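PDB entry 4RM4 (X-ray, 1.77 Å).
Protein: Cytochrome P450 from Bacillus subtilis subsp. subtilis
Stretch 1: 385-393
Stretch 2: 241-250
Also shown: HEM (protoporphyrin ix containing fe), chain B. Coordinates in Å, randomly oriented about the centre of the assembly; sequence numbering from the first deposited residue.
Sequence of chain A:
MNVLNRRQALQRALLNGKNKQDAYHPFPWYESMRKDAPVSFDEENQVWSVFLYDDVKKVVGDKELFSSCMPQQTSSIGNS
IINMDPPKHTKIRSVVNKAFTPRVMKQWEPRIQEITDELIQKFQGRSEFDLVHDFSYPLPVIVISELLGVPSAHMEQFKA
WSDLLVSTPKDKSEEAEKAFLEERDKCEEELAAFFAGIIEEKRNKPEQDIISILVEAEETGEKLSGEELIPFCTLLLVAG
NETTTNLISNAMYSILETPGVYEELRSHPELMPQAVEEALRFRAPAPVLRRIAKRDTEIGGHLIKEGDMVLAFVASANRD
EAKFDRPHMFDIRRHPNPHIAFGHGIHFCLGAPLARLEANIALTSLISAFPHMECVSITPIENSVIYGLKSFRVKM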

ATOM      1  N   VAL A 385       8.752   5.882  -6.192  1.00 34.50           N
ATOM      2  CA  VAL A 385       7.911   5.829  -4.997  1.00 38.21           C
ATOM      3  C   VAL A 385       7.107   4.526  -4.867  1.00 27.57           C
ATOM      4  O   VAL A 385       6.355   4.339  -3.908  1.00 24.97           O
ATOM      5  CB  VAL A 385       6.958   7.059  -4.948  1.00 36.70           C
ATOM      6  CG1 VAL A 385       6.072   7.099  -6.186  1.00 34.99           C
ATOM      7  CG2 VAL A 385       6.120   7.057  -3.680  1.00 33.98           C
ATOM      8  N   ILE A 386       7.269   3.631  -5.834  1.00 22.91           N
ATOM      9  CA  ILE A 386       6.473   2.411  -5.900  1.00 26.53           C
ATOM     10  C   ILE A 386       7.384   1.200  -6.075  1.00 24.31           C
ATOM     11  O   ILE A 386       8.364   1.275  -6.809  1.00 27.79           O
ATOM     12  CB  ILE A 386       5.489   2.475  -7.089  1.00 27.03           C
ATOM     13  CG1 ILE A 386       4.499   3.622  -6.894  1.00 31.96           C
ATOM     14  CG2 ILE A 386       4.762   1.153  -7.260  1.00 23.55           C
ATOM     15  CD1 ILE A 386       3.497   3.763  -8.018  1.00 33.61           C
ATOM     16  N   TYR A 387       7.088   0.106  -5.375  1.00 22.06           N
ATOM     17  CA  TYR A 387       7.823  -1.144  -5.579  1.00 16.91           C
ATOM     18  C   TYR A 387       6.869  -2.292  -5.898  1.00 17.40           C
ATOM     19  O   TYR A 387       6.137  -2.761  -5.034  1.00 17.53           O
ATOM     20  CB  TYR A 387       8.702  -1.501  -4.370  1.00 15.84           C
ATOM     21  CG  TYR A 387       9.537  -2.739  -4.625  1.00 14.95           C
ATOM     22  CD1 TYR A 387      10.650  -2.691  -5.466  1.00 18.41           C
ATOM     23  CD2 TYR A 387       9.181  -3.958  -4.078  1.00 17.47           C
ATOM     24  CE1 TYR A 387      11.405  -3.837  -5.727  1.00 20.26           C
ATOM     25  CE2 TYR A 387       9.926  -5.092  -4.316  1.00 17.01           C
ATOM     26  CZ  TYR A 387      11.030  -5.034  -5.146  1.00 15.69           C
ATOM     27  OH  TYR A 387      11.754  -6.175  -5.377  1.00 17.89           O
ATOM     28  N   GLY A 388       6.884  -2.755  -7.142  1.00 18.70           N
ATOM     29  CA  GLY A 388       6.019  -3.850  -7.534  1.00 16.76           C
ATOM     30  C   GLY A 388       6.171  -4.206  -8.996  1.00 19.01           C
ATOM     31  O   GLY A 388       7.138  -3.801  -9.631  1.00 19.41           O
ATOM     32  N   LEU A 389       5.203  -4.954  -9.514  1.00 19.76           N
ATOM     33  CA  LEU A 389       5.272  -5.540 -10.844  1.00 21.25           C
ATOM     34  C   LEU A 389       4.114  -5.081 -11.739  1.00 21.39           C
ATOM     35  O   LEU A 389       2.965  -5.032 -11.307  1.00 22.44           O
ATOM     36  CB  LEU A 389       5.255  -7.075 -10.731  1.00 18.12           C
ATOM     37  CG  LEU A 389       6.431  -7.711  -9.983  1.00 17.10           C
ATOM     38  CD1 LEU A 389       6.231  -9.195  -9.850  1.00 21.03           C
ATOM     39  CD2 LEU A 389       7.719  -7.393 -10.725  1.00 20.27           C
ATOM     40  N   LYS A 390       4.447  -4.729 -12.977  1.00 23.48           N
ATOM     41  CA  LYS A 390       3.461  -4.431 -14.010  1.00 22.37           C
ATOM     42  C   LYS A 390       2.871  -5.738 -14.555  1.00 24.89           C
ATOM     43  O   LYS A 390       1.694  -5.815 -14.925  1.00 20.79           O
ATOM     44  CB  LYS A 390       4.132  -3.656 -15.146  1.00 26.32           C
ATOM     45  CG  LYS A 390       3.180  -3.240 -16.264  1.00 33.93           C
ATOM     46  CD  LYS A 390       3.937  -2.849 -17.536  1.00 33.05           C
ATOM     47  CE  LYS A 390       2.972  -2.513 -18.672  1.00 36.82           C
ATOM     48  NZ  LYS A 390       1.895  -3.538 -18.794  1.00 39.17           N
ATOM     49  N   SER A 391       3.707  -6.766 -14.595  1.00 20.91           N
ATOM     50  CA  SER A 391       3.281  -8.078 -15.061  1.00 23.17           C
ATOM     51  C   SER A 391       4.120  -9.136 -14.377  1.00 22.57           C
ATOM     52  O   SER A 391       5.289  -8.904 -14.076  1.00 21.85           O
ATOM     53  CB  SER A 391       3.408  -8.198 -16.584  1.00 25.12           C
ATOM     54  OG  SER A 391       4.763  -8.167 -16.968  1.00 29.00           O
ATOM     55  N   PHE A 392       3.502 -10.290 -14.147  1.00 21.85           N
ATOM     56  CA  PHE A 392       4.107 -11.398 -13.416  1.00 22.09           C
ATOM     57  C   PHE A 392       3.562 -12.690 -14.040  1.00 23.95           C
ATOM     58  O   PHE A 392       2.511 -13.220 -13.644  1.00 20.34           O
ATOM     59  CB  PHE A 392       3.759 -11.266 -11.923  1.00 20.48           C
ATOM     60  CG  PHE A 392       4.403 -12.290 -11.028  1.00 22.30           C
ATOM     61  CD1 PHE A 392       5.267 -13.252 -11.533  1.00 20.22           C
ATOM     62  CD2 PHE A 392       4.135 -12.285  -9.666  1.00 19.93           C
ATOM     63  CE1 PHE A 392       5.842 -14.198 -10.701  1.00 24.32           C
ATOM     64  CE2 PHE A 392       4.712 -13.225  -8.816  1.00 20.08           C
ATOM     65  CZ  PHE A 392       5.566 -14.186  -9.339  1.00 23.48           C
ATOM     66  N   ARG A 393       4.282 -13.195 -15.036  1.00 20.45           N
ATOM     67  CA  ARG A 393       3.797 -14.339 -15.789  1.00 28.18           C
ATOM     68  C   ARG A 393       4.313 -15.627 -15.182  1.00 21.22           C
ATOM     69  O   ARG A 393       5.514 -15.787 -14.992  1.00 25.42           O
ATOM     70  CB  ARG A 393       4.178 -14.227 -17.264  1.00 28.88           C
ATOM     71  CG  ARG A 393       3.420 -13.110 -17.987  1.00 32.71           C
ATOM     72  CD  ARG A 393       3.502 -13.252 -19.496  1.00 42.53           C
ATOM     73  NE  ARG A 393       4.875 -13.457 -19.938  1.00 45.45           N
ATOM     74  CZ  ARG A 393       5.252 -14.400 -20.793  1.00 44.71           C
ATOM     75  NH1 ARG A 393       6.528 -14.510 -21.133  1.00 42.22           N
ATOM     76  NH2 ARG A 393       4.356 -15.227 -21.312  1.00 43.95           N
TER
HETATM   77  CHA HEM B 401      -1.036   5.135   5.476  1.00 13.97           C
HETATM   78  CHB HEM B 401       1.389   1.469   3.458  1.00 12.70           C
HETATM   79  CHC HEM B 401      -2.817  -0.576   2.081  1.00 12.72           C
HETATM   80  CHD HEM B 401      -5.215   3.332   3.649  1.00 14.60           C
HETATM   81  C1A HEM B 401      -0.007   4.302   5.088  1.00 15.73           C
HETATM   82  C2A HEM B 401       1.395   4.451   5.425  1.00 14.99           C
HETATM   83  C3A HEM B 401       2.066   3.439   4.869  1.00 14.61           C
HETATM   84  C4A HEM B 401       1.115   2.605   4.173  1.00 12.19           C
HETATM   85  CMA HEM B 401       3.598   3.186   4.948  1.00 14.35           C
HETATM   86  CAA HEM B 401       2.018   5.576   6.289  1.00 15.35           C
HETATM   87  CBA HEM B 401       2.200   6.842   5.472  1.00 14.92           C
HETATM   88  CGA HEM B 401       3.064   7.850   6.195  1.00 17.03           C
HETATM   89  O1A HEM B 401       3.346   8.904   5.570  1.00 17.48           O
HETATM   90  O2A HEM B 401       3.464   7.606   7.363  1.00 14.94           O
HETATM   91  C1B HEM B 401       0.451   0.602   2.954  1.00 13.19           C
HETATM   92  C2B HEM B 401       0.737  -0.718   2.424  1.00 11.63           C
HETATM   93  C3B HEM B 401      -0.421  -1.266   2.030  1.00 11.00           C
HETATM   94  C4B HEM B 401      -1.487  -0.336   2.317  1.00 14.32           C
HETATM   95  CMB HEM B 401       2.150  -1.333   2.335  1.00 14.46           C
HETATM   96  CAB HEM B 401      -0.698  -2.660   1.421  1.00 14.12           C
HETATM   97  CBB HEM B 401       0.184  -3.651   1.565  1.00 20.59           C
HETATM   98  C1C HEM B 401      -3.828   0.286   2.416  1.00 16.31           C
HETATM   99  C2C HEM B 401      -5.249   0.045   2.248  1.00 13.19           C
HETATM  100  C3C HEM B 401      -5.896   1.132   2.687  1.00 14.14           C
HETATM  101  C4C HEM B 401      -4.920   2.083   3.141  1.00 13.03           C
HETATM  102  CMC HEM B 401      -5.831  -1.263   1.672  1.00 13.85           C
HETATM  103  CAC HEM B 401      -7.412   1.440   2.738  1.00 15.02           C
HETATM  104  CBC HEM B 401      -8.348   0.728   2.102  1.00 17.83           C
HETATM  105  C1D HEM B 401      -4.322   4.185   4.256  1.00 15.43           C
HETATM  106  C2D HEM B 401      -4.680   5.464   4.801  1.00 16.53           C
HETATM  107  C3D HEM B 401      -3.381   6.038   5.378  1.00 13.16           C
HETATM  108  C4D HEM B 401      -2.366   5.035   5.122  1.00 15.66           C
HETATM  109  CMD HEM B 401      -6.084   6.098   4.802  1.00 14.74           C
HETATM  110  CAD HEM B 401      -3.210   7.399   6.096  1.00 13.68           C
HETATM  111  CBD HEM B 401      -3.397   7.163   7.597  1.00 16.67           C
HETATM  112  CGD HEM B 401      -3.134   8.440   8.358  1.00 16.03           C
HETATM  113  O1D HEM B 401      -3.539   8.512   9.551  1.00 15.71           O
HETATM  114  O2D HEM B 401      -2.547   9.374   7.753  1.00 16.99           O
HETATM  115  NA  HEM B 401      -0.133   3.164   4.314  1.00 12.22           N
HETATM  116  NB  HEM B 401      -0.918   0.795   2.860  1.00 15.68           N
HETATM  117  NC  HEM B 401      -3.657   1.544   2.961  1.00 18.81           N
HETATM  118  ND  HEM B 401      -2.973   3.965   4.469  1.00 13.15           N
HETATM  119 FE   HEM B 401      -1.925   2.305   3.793  1.00 16.37          FE
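Stretch 2 241-250: NETTTNLISN

A helix, 241-250, packs one side against an extended, mostly loop-like segment, 385-393, in a small contact of 383 Å² held by one direct hydrogen bond, one bridging water and close packing around a glycine. Stretch 2 is helical throughout, part of a longer helix, with backbone bonds such as Asn-246 N to Glu-242 O (2.8 Å) and Asn-250 N to Asn-246 O (2.8 Å); it is kinked near its start, where the N atoms of Glu-242 and Thr-243 lack bonds to the preceding turn. Stretch 1 crosses the helix obliquely while advancing in the same broad sense: Ile-386 CA is 8.1 Å from Thr-243 CA, and Gly-388 CA is 4.9 Å from Asn-246 CA. The chain turns a corner at Lys-390, and Lys-390 and Ser-391 point away from the helix.

The residues that meet stretch 1, Glu-242, Asn-246, Ser-249 and Asn-250, recur at spacings of three or four and so line one side of the helix. Ile-386 (chi1 m, chi2 t) directs its CB toward this side, bringing CD1 to 3.8 Å from Glu-242 OE1 and CG2 to 3.5 Å from Asn-246 ND2. The backbones come closest at Gly-388, whose CA is also 3.8 Å from Asn-246 CG. An ideal CB on Gly-388 would point toward the helix and fall 2.3 Å from Asn-246 CG, a clash; the bare glycine lets the asparagine side chain lie directly against the backbone. Gly-388 CA is also 3.5 Å from Asn-250 OD1.

Beside the glycine, Asn-250 ND2 donates a hydrogen bond to Tyr-387 O at 3.1 Å, with a nearly straight N-H...O angle of 163°. The same ND2 lies obliquely by the tyrosine ring, 3.3 Å from Tyr-387 CD2, while Tyr-387 O is 3.6 Å from Asn-246 CB.

Farther along, water 1 joins the two stretches: it donates to Asn-246 OD1 (2.6 Å) and to Leu-389 O (2.8 Å), and accepts from Ser-249 OG (2.7 Å). The water thus links the side chains of Asn-246 and Ser-249 to the backbone carbonyl of Leu-389. Leu-389 CD1 makes a looser approach to Ser-249 CB, 4.4 Å. After the corner, Phe-392 (chi1 t) again points toward the helix, its CE2 3.5 Å from Ser-249 O in an oblique approach.

Leu-247 turns its CB away from stretch 1, and its CD2 approaches HEM CBB at 3.3 Å; the helix therefore lies between stretch 1 and the heme at this point.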

ATOM      1  N   ASN A 241      -5.254   0.735  -3.280  1.00 14.89           N
ATOM      2  CA  ASN A 241      -5.402  -0.135  -4.449  1.00 18.16           C
ATOM      3  C   ASN A 241      -4.076  -0.742  -4.910  1.00 14.81           C
ATOM      4  O   ASN A 241      -3.885  -1.962  -4.909  1.00 17.09           O
ATOM      5  CB  ASN A 241      -6.011   0.630  -5.627  1.00 15.99           C
ATOM      6  CG  ASN A 241      -7.499   0.893  -5.461  1.00 19.05           C
ATOM      7  OD1 ASN A 241      -8.103   0.502  -4.481  1.00 20.86           O
ATOM      8  ND2 ASN A 241      -8.085   1.572  -6.436  1.00 19.83           N
ATOM      9  N   GLU A 242      -3.171   0.127  -5.340  1.00 17.87           N
ATOM     10  CA  GLU A 242      -1.957  -0.335  -5.985  1.00 18.73           C
ATOM     11  C   GLU A 242      -1.021  -0.969  -4.958  1.00 16.09           C
ATOM     12  O   GLU A 242      -0.310  -1.930  -5.268  1.00 16.27           O
ATOM     13  CB  GLU A 242      -1.288   0.809  -6.751  1.00 23.16           C
ATOM     14  CG  GLU A 242       0.071   0.455  -7.327  1.00 28.05           C
ATOM     15  CD  GLU A 242       0.481   1.324  -8.507  1.00 37.21           C
ATOM     16  OE1 GLU A 242      -0.003   2.474  -8.617  1.00 37.66           O
ATOM     17  OE2 GLU A 242       1.295   0.847  -9.332  1.00 39.40           O
ATOM     18  N   THR A 243      -1.023  -0.458  -3.728  1.00 15.40           N
ATOM     19  CA  THR A 243      -0.138  -1.036  -2.695  1.00 13.83           C
ATOM     20  C   THR A 243      -0.514  -2.482  -2.383  1.00 16.40           C
ATOM     21  O   THR A 243       0.354  -3.348  -2.195  1.00 14.86           O
ATOM     22  CB  THR A 243      -0.219  -0.265  -1.370  1.00 17.63           C
ATOM     23  OG1 THR A 243      -1.591  -0.140  -0.979  1.00 18.68           O
ATOM     24  CG2 THR A 243       0.419   1.108  -1.479  1.00 19.54           C
ATOM     25  N   THR A 244      -1.814  -2.725  -2.282  1.00 15.44           N
ATOM     26  CA  THR A 244      -2.316  -4.058  -2.004  1.00 15.68           C
ATOM     27  C   THR A 244      -2.037  -5.014  -3.166  1.00 17.42           C
ATOM     28  O   THR A 244      -1.653  -6.172  -2.951  1.00 16.70           O
ATOM     29  CB  THR A 244      -3.800  -4.029  -1.645  1.00 16.42           C
ATOM     30  OG1 THR A 244      -3.980  -3.119  -0.558  1.00 18.61           O
ATOM     31  CG2 THR A 244      -4.255  -5.393  -1.227  1.00 16.70           C
ATOM     32  N   THR A 245      -2.225  -4.527  -4.384  1.00 15.86           N
ATOM     33  CA  THR A 245      -1.880  -5.313  -5.560  1.00 16.35           C
ATOM     34  C   THR A 245      -0.405  -5.677  -5.503  1.00 17.56           C
ATOM     35  O   THR A 245      -0.009  -6.822  -5.737  1.00 14.83           O
ATOM     36  CB  THR A 245      -2.101  -4.505  -6.844  1.00 16.98           C
ATOM     37  OG1 THR A 245      -3.508  -4.323  -7.049  1.00 19.78           O
ATOM     38  CG2 THR A 245      -1.496  -5.230  -8.035  1.00 20.34           C
ATOM     39  N   ASN A 246       0.418  -4.681  -5.200  1.00 16.12           N
ATOM     40  CA  ASN A 246       1.859  -4.892  -5.234  1.00 18.82           C
ATOM     41  C   ASN A 246       2.314  -5.786  -4.090  1.00 17.93           C
ATOM     42  O   ASN A 246       3.264  -6.553  -4.256  1.00 15.49           O
ATOM     43  CB  ASN A 246       2.619  -3.559  -5.269  1.00 18.56           C
ATOM     44  CG  ASN A 246       2.467  -2.840  -6.605  1.00 18.87           C
ATOM     45  OD1 ASN A 246       2.218  -3.466  -7.634  1.00 21.60           O
ATOM     46  ND2 ASN A 246       2.633  -1.524  -6.595  1.00 21.23           N
ATOM     47  N   LEU A 247       1.626  -5.713  -2.948  1.00 13.39           N
ATOM     48  CA  LEU A 247       1.914  -6.634  -1.842  1.00 19.02           C
ATOM     49  C   LEU A 247       1.661  -8.064  -2.297  1.00 19.18           C
ATOM     50  O   LEU A 247       2.494  -8.952  -2.098  1.00 15.74           O
ATOM     51  CB  LEU A 247       1.060  -6.321  -0.595  1.00 17.24           C
ATOM     52  CG  LEU A 247       1.124  -7.370   0.535  1.00 21.03           C
ATOM     53  CD1 LEU A 247       2.563  -7.662   0.954  1.00 20.37           C
ATOM     54  CD2 LEU A 247       0.274  -6.926   1.745  1.00 19.01           C
ATOM     55  N   ILE A 248       0.511  -8.287  -2.926  1.00 16.94           N
ATOM     56  CA  ILE A 248       0.164  -9.638  -3.363  1.00 17.43           C
ATOM     57  C   ILE A 248       1.152 -10.182  -4.404  1.00 18.53           C
ATOM     58  O   ILE A 248       1.619 -11.327  -4.281  1.00 16.50           O
ATOM     59  CB  ILE A 248      -1.256  -9.698  -3.909  1.00 17.41           C
ATOM     60  CG1 ILE A 248      -2.257  -9.542  -2.761  1.00 15.97           C
ATOM     61  CG2 ILE A 248      -1.475 -11.010  -4.636  1.00 16.87           C
ATOM     62  CD1 ILE A 248      -3.679  -9.156  -3.237  1.00 16.59           C
ATOM     63  N   SER A 249       1.469  -9.365  -5.411  1.00 15.89           N
ATOM     64  CA  SER A 249       2.475  -9.742  -6.416  1.00 16.89           C
ATOM     65  C   SER A 249       3.848 -10.007  -5.786  1.00 16.38           C
ATOM     66  O   SER A 249       4.498 -11.020  -6.066  1.00 18.24           O
ATOM     67  CB  SER A 249       2.616  -8.654  -7.491  1.00 17.37           C
ATOM     68  OG  SER A 249       1.375  -8.340  -8.098  1.00 18.16           O
ATOM     69  N   ASN A 250       4.297  -9.089  -4.933  1.00 17.02           N
ATOM     70  CA  ASN A 250       5.617  -9.200  -4.333  1.00 14.10           C
ATOM     71  C   ASN A 250       5.717 -10.414  -3.403  1.00 15.86           C
ATOM     72  O   ASN A 250       6.761 -11.067  -3.344  1.00 17.47           O
ATOM     73  CB  ASN A 250       5.978  -7.934  -3.535  1.00 15.16           C
ATOM     74  CG  ASN A 250       6.167  -6.705  -4.405  1.00 16.32           C
ATOM     75  OD1 ASN A 250       6.234  -6.780  -5.630  1.00 17.02           O
ATOM     76  ND2 ASN A 250       6.262  -5.550  -3.755  1.00 15.92           N
TER
HETATM   77  O   HOH W   1       2.152  -5.859  -8.765  1.00 19.09           O
HETATM   78  O   HOH W   2      -1.315   3.375   1.689  1.00 24.37           O